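Local coordinates for putative D-lactate dehydrogenase (PDB 4ZGS), which acts as the pyruvate reductase of Chlamydomonas chloroplasts, binds NAD and probably reduces pyruvate to D-lactate during fermentation, at residues K56-T61 against T350-I355; V64-P67 against D71-Q74. All coordinates share one frame; numbering follows the deposited sequence.

Contact 1: K56-T61 against T350-I355; sequences KVFTDT and TTIQNI
V57 and F58 meet I352 and I355, which lie three residues apart on helix 341-359. Every touch is between apolar side chains. The two methyls of V57 have different main neighbours. Its CG1 stands anti to the backbone N (chi1 173°), and this sends CG2 toward the helix. V57 CG2 lies 4.0 Å from I352 CG2, a methyl-to-methyl touch between two branched chains that pass each other at a slant. V57 CG1 sits over the centre of the F58 ring, 3.8 Å above its plane. One ring face is thus covered by the preceding residue, which limits how the phenyl can tilt. F58 CG lies anti to its own carbonyl carbon (chi1 -50°), and the CZ end of the ring reaches toward I355. There F58 CZ is 3.8 Å from I355 CG1. The modelled approach of the CG2 methyl of I355 to the same ring end is too close for carbons and is doubtful in detail. I352 makes a looser touch, with its CG2 at 4.4 Å from F58 CE2. Both isoleucines come to the ring obliquely. F58 and I355 are buried, whereas V57 and I352 are partly exposed, so the contact runs from the interior to the surface. V32 of helix 26-33 packs on both V57 and F58, and I355 rests on L105 and A107 of strand 105-108. N354 ties the same helix to R130 O and to N366. The contact therefore joins the turn between helix 44-57 and strand 60-63 to a helix near the end of the chain. Such a return of the C-terminal helix to the N-terminal, flavodoxin-like domain is characteristic of D-isomer specific 2-hydroxyacid dehydrogenases.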
loop_
_atom_site.group_PDB
_atom_site.type_symbol
_atom_site.label_atom_id
_atom_site.label_comp_id
_atom_site.label_asym_id
_atom_site.label_seq_id
_atom_site.Cartn_x
_atom_site.Cartn_y
_atom_site.Cartn_z
ATOM N N LYS A 56 27.589 -6.662 27.611
ATOM C CA LYS A 56 27.713 -6.535 29.064
ATOM C C LYS A 56 28.341 -7.771 29.711
ATOM O O LYS A 56 28.903 -7.683 30.801
ATOM C CB LYS A 56 26.363 -6.225 29.718
ATOM C CG LYS A 56 25.920 -4.782 29.518
ATOM C CD LYS A 56 24.559 -4.504 30.147
ATOM C CE LYS A 56 24.125 -3.062 29.879
ATOM N NZ LYS A 56 22.746 -2.729 30.336
ATOM N N VAL A 57 28.248 -8.911 29.034
ATOM C CA VAL A 57 28.770 -10.176 29.538
ATOM C C VAL A 57 30.049 -10.565 28.832
ATOM O O VAL A 57 31.069 -10.783 29.477
ATOM C CB VAL A 57 27.753 -11.314 29.430
ATOM C CG1 VAL A 57 28.388 -12.630 29.795
ATOM C CG2 VAL A 57 26.578 -11.031 30.339
ATOM N N PHE A 58 29.999 -10.711 27.518
ATOM C CA PHE A 58 31.188 -11.122 26.779
ATOM C C PHE A 58 31.970 -9.899 26.310
ATOM O O PHE A 58 31.400 -8.936 25.805
ATOM C CB PHE A 58 30.802 -12.021 25.608
ATOM C CG PHE A 58 29.904 -13.149 26.003
ATOM C CD1 PHE A 58 30.393 -14.217 26.734
ATOM C CD2 PHE A 58 28.558 -13.107 25.714
ATOM C CE1 PHE A 58 29.551 -15.256 27.125
ATOM C CE2 PHE A 58 27.715 -14.131 26.109
ATOM C CZ PHE A 58 28.205 -15.204 26.799
ATOM N N THR A 59 33.274 -9.930 26.538
ATOM C CA THR A 59 34.161 -8.821 26.230
ATOM C C THR A 59 34.319 -8.572 24.714
ATOM O O THR A 59 34.422 -7.428 24.275
ATOM C CB THR A 59 35.548 -9.073 26.845
ATOM O OG1 THR A 59 36.278 -7.843 26.958
ATOM C CG2 THR A 59 36.324 -10.049 25.986
ATOM N N ASP A 60 34.409 -9.656 23.943
ATOM C CA ASP A 60 34.546 -9.617 22.487
ATOM C C ASP A 60 33.371 -10.349 21.898
ATOM O O ASP A 60 33.208 -11.552 22.116
ATOM C CB ASP A 60 35.835 -10.276 21.987
ATOM C CG ASP A 60 37.088 -9.532 22.415
ATOM O OD1 ASP A 60 37.013 -8.291 22.561
ATOM O OD2 ASP A 60 38.146 -10.186 22.603
ATOM N N THR A 61 32.525 -9.615 21.190
ATOM C CA THR A 61 31.379 -10.206 20.530
ATOM C C THR A 61 31.266 -9.631 19.120
ATOM O O THR A 61 31.203 -8.416 18.937
ATOM C CB THR A 61 30.080 -9.995 21.346
ATOM O OG1 THR A 61 30.077 -8.676 21.902
ATOM C CG2 THR A 61 30.019 -10.989 22.506
ATOM N N THR A 350 18.191 -16.577 28.220
ATOM C CA THR A 350 18.403 -18.015 28.166
ATOM C C THR A 350 19.630 -18.406 27.359
ATOM O O THR A 350 20.337 -19.352 27.733
ATOM C CB THR A 350 17.197 -18.752 27.551
ATOM O OG1 THR A 350 16.089 -18.728 28.466
ATOM C CG2 THR A 350 17.556 -20.218 27.265
ATOM N N THR A 351 19.889 -17.652 26.288
ATOM C CA THR A 351 21.011 -17.873 25.378
ATOM C C THR A 351 22.317 -17.505 26.049
ATOM O O THR A 351 23.336 -18.154 25.822
ATOM C CB THR A 351 20.852 -17.035 24.081
ATOM O OG1 THR A 351 19.757 -17.544 23.319
ATOM C CG2 THR A 351 22.114 -17.056 23.192
ATOM N N ILE A 352 22.291 -16.448 26.862
ATOM C CA ILE A 352 23.497 -15.963 27.532
ATOM C C ILE A 352 23.821 -16.950 28.670
ATOM O O ILE A 352 24.976 -17.358 28.842
ATOM C CB ILE A 352 23.305 -14.521 28.060
ATOM C CG1 ILE A 352 23.188 -13.518 26.917
ATOM C CG2 ILE A 352 24.422 -14.113 28.974
ATOM C CD1 ILE A 352 22.925 -12.085 27.358
ATOM N N GLN A 353 22.779 -17.386 29.379
ATOM C CA GLN A 353 22.874 -18.409 30.425
ATOM C C GLN A 353 23.305 -19.754 29.811
ATOM O O GLN A 353 24.073 -20.494 30.408
ATOM C CB GLN A 353 21.532 -18.541 31.158
ATOM C CG GLN A 353 21.485 -19.568 32.294
ATOM C CD GLN A 353 22.271 -19.182 33.558
ATOM O OE1 GLN A 353 22.034 -18.133 34.170
ATOM N NE2 GLN A 353 23.196 -20.051 33.962
ATOM N N ASN A 354 22.838 -20.053 28.601
ATOM C CA ASN A 354 23.291 -21.250 27.889
ATOM C C ASN A 354 24.799 -21.168 27.632
ATOM O O ASN A 354 25.506 -22.160 27.793
ATOM C CB ASN A 354 22.575 -21.435 26.540
ATOM C CG ASN A 354 21.217 -22.137 26.659
ATOM O OD1 ASN A 354 20.874 -22.733 27.694
ATOM N ND2 ASN A 354 20.448 -22.092 25.568
ATOM N N ILE A 355 25.272 -19.995 27.193
ATOM C CA ILE A 355 26.699 -19.787 26.973
ATOM C C ILE A 355 27.480 -19.930 28.280
ATOM O O ILE A 355 28.496 -20.615 28.323
ATOM C CB ILE A 355 27.056 -18.388 26.417
ATOM C CG1 ILE A 355 26.233 -17.984 25.177
ATOM C CG2 ILE A 355 28.582 -18.307 26.236
ATOM C CD1 ILE A 355 26.340 -18.899 23.988
#

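Contact 2: V64-P67 against D71-Q74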
loop_
_atom_site.group_PDB
_atom_site.type_symbol
_atom_site.label_atom_id
_atom_site.label_comp_id
_atom_site.label_asym_id
_atom_site.label_seq_id
_atom_site.Cartn_x
_atom_site.Cartn_y
_atom_site.Cartn_z
ATOM N N VAL A 64 27.757 -10.316 12.795
ATOM C CA VAL A 64 27.761 -10.366 11.329
ATOM C C VAL A 64 26.337 -10.284 10.759
ATOM O O VAL A 64 25.452 -11.056 11.157
ATOM C CB VAL A 64 28.491 -11.637 10.787
ATOM C CG1 VAL A 64 29.886 -11.778 11.404
ATOM C CG2 VAL A 64 27.662 -12.894 11.001
ATOM N N GLU A 65 26.100 -9.325 9.861
ATOM C CA GLU A 65 24.748 -9.149 9.341
ATOM C C GLU A 65 24.271 -10.259 8.405
ATOM O O GLU A 65 23.190 -10.794 8.616
ATOM C CB GLU A 65 24.601 -7.780 8.688
ATOM C CG GLU A 65 25.108 -6.665 9.594
ATOM C CD GLU A 65 24.803 -5.268 9.070
ATOM O OE1 GLU A 65 24.385 -5.130 7.897
ATOM O OE2 GLU A 65 24.961 -4.301 9.847
ATOM N N PRO A 66 25.078 -10.657 7.408
ATOM C CA PRO A 66 24.564 -11.756 6.583
ATOM C C PRO A 66 24.385 -13.061 7.370
ATOM O O PRO A 66 24.964 -13.224 8.432
ATOM C CB PRO A 66 25.639 -11.919 5.491
ATOM C CG PRO A 66 26.875 -11.297 6.049
ATOM C CD PRO A 66 26.368 -10.151 6.906
ATOM N N PRO A 67 23.538 -13.966 6.862
ATOM C CA PRO A 67 23.329 -15.265 7.506
ATOM C C PRO A 67 24.576 -16.102 7.386
ATOM O O PRO A 67 25.574 -15.671 6.805
ATOM C CB PRO A 67 22.190 -15.891 6.705
ATOM C CG PRO A 67 22.284 -15.226 5.341
ATOM C CD PRO A 67 22.747 -13.822 5.619
ATOM N N ASP A 71 30.887 -19.891 3.008
ATOM C CA ASP A 71 31.608 -18.621 2.946
ATOM C C ASP A 71 31.587 -17.670 4.156
ATOM O O ASP A 71 32.574 -16.978 4.401
ATOM C CB ASP A 71 31.102 -17.863 1.723
ATOM C CG ASP A 71 31.484 -18.549 0.424
ATOM O OD1 ASP A 71 32.431 -19.365 0.438
ATOM O OD2 ASP A 71 30.831 -18.283 -0.602
ATOM N N THR A 72 30.512 -17.636 4.936
ATOM C CA THR A 72 30.529 -16.715 6.071
ATOM C C THR A 72 30.906 -17.411 7.366
ATOM O O THR A 72 30.972 -16.791 8.430
ATOM C CB THR A 72 29.167 -16.033 6.247
ATOM O OG1 THR A 72 28.140 -17.024 6.340
ATOM C CG2 THR A 72 28.894 -15.102 5.062
ATOM N N ALA A 73 31.277 -18.675 7.252
ATOM C CA ALA A 73 31.672 -19.449 8.413
ATOM C C ALA A 73 33.126 -19.138 8.701
ATOM O O ALA A 73 33.588 -19.169 9.829
ATOM C CB ALA A 73 31.481 -20.928 8.159
ATOM N N GLN A 74 33.826 -18.788 7.643
ATOM C CA GLN A 74 35.221 -18.435 7.717
ATOM C C GLN A 74 35.400 -17.162 8.525
ATOM O O GLN A 74 36.524 -16.791 8.893
ATOM C CB GLN A 74 35.750 -18.301 6.295
ATOM C CG GLN A 74 35.536 -19.613 5.536
ATOM C CD GLN A 74 35.811 -19.513 4.050
ATOM O OE1 GLN A 74 35.701 -18.441 3.451
ATOM N NE2 GLN A 74 36.166 -20.639 3.441
#
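P67 and T72 bring the two backbones together, with 7.5 Å between P67 CA and T72 CA. They belong to the loop between strands 60-63 and 81-84 of the flavodoxin-like domain. The chain is extended through P66 and P67, with psi 159° at P66. It then turns back, so that the T72 side chain faces the P67 carbonyl. T72 carries most of the contact. Its OG1 donates a hydrogen bond to P67 O at 2.9 Å. The hydroxyl lies in the carbonyl plane, on a lone pair, with a C=O to donor angle of 128°. Chi1 of 54° sets OG1 between the backbone N and the carbonyl carbon of T72, and from there it reaches P67 O. The same OG1 is hydrogen-bonded to the backbone N of D69. The T72 hydroxyl thus ties its own segment to P67 and D69, giving its proton to P67 O and accepting the N-H of D69. A valine in its place would probably leave both P67 O and D69 N without this mate and let the loop turn more freely. T72 O is held in addition by the hydroxyl of Y40. P66 packs on E65 of the second subunit, and E65 packs on P66 of that subunit. Apolar contact within the loop is slight: P66 CG stands 4.4 Å from T72 CG2.

The two contacts follow one another along the chain, and strand 60-63 connects them. This is an edge strand of the five-stranded parallel sheet within this chain. Contact 1 holds the region where the chain enters the strand, and contact 2 ties the loop that follows it. Their centres are about 19 Å apart, and the segments of one do not otherwise touch those of the other. Contact 1 spans 289 residues of sequence, contact 2 only four. Both lie on the same side of the chain's centre, at about 24 and 23 Å from it. Neither reaches the NAD site, where A188, I189 and D208 bind the cofactor in the other domain.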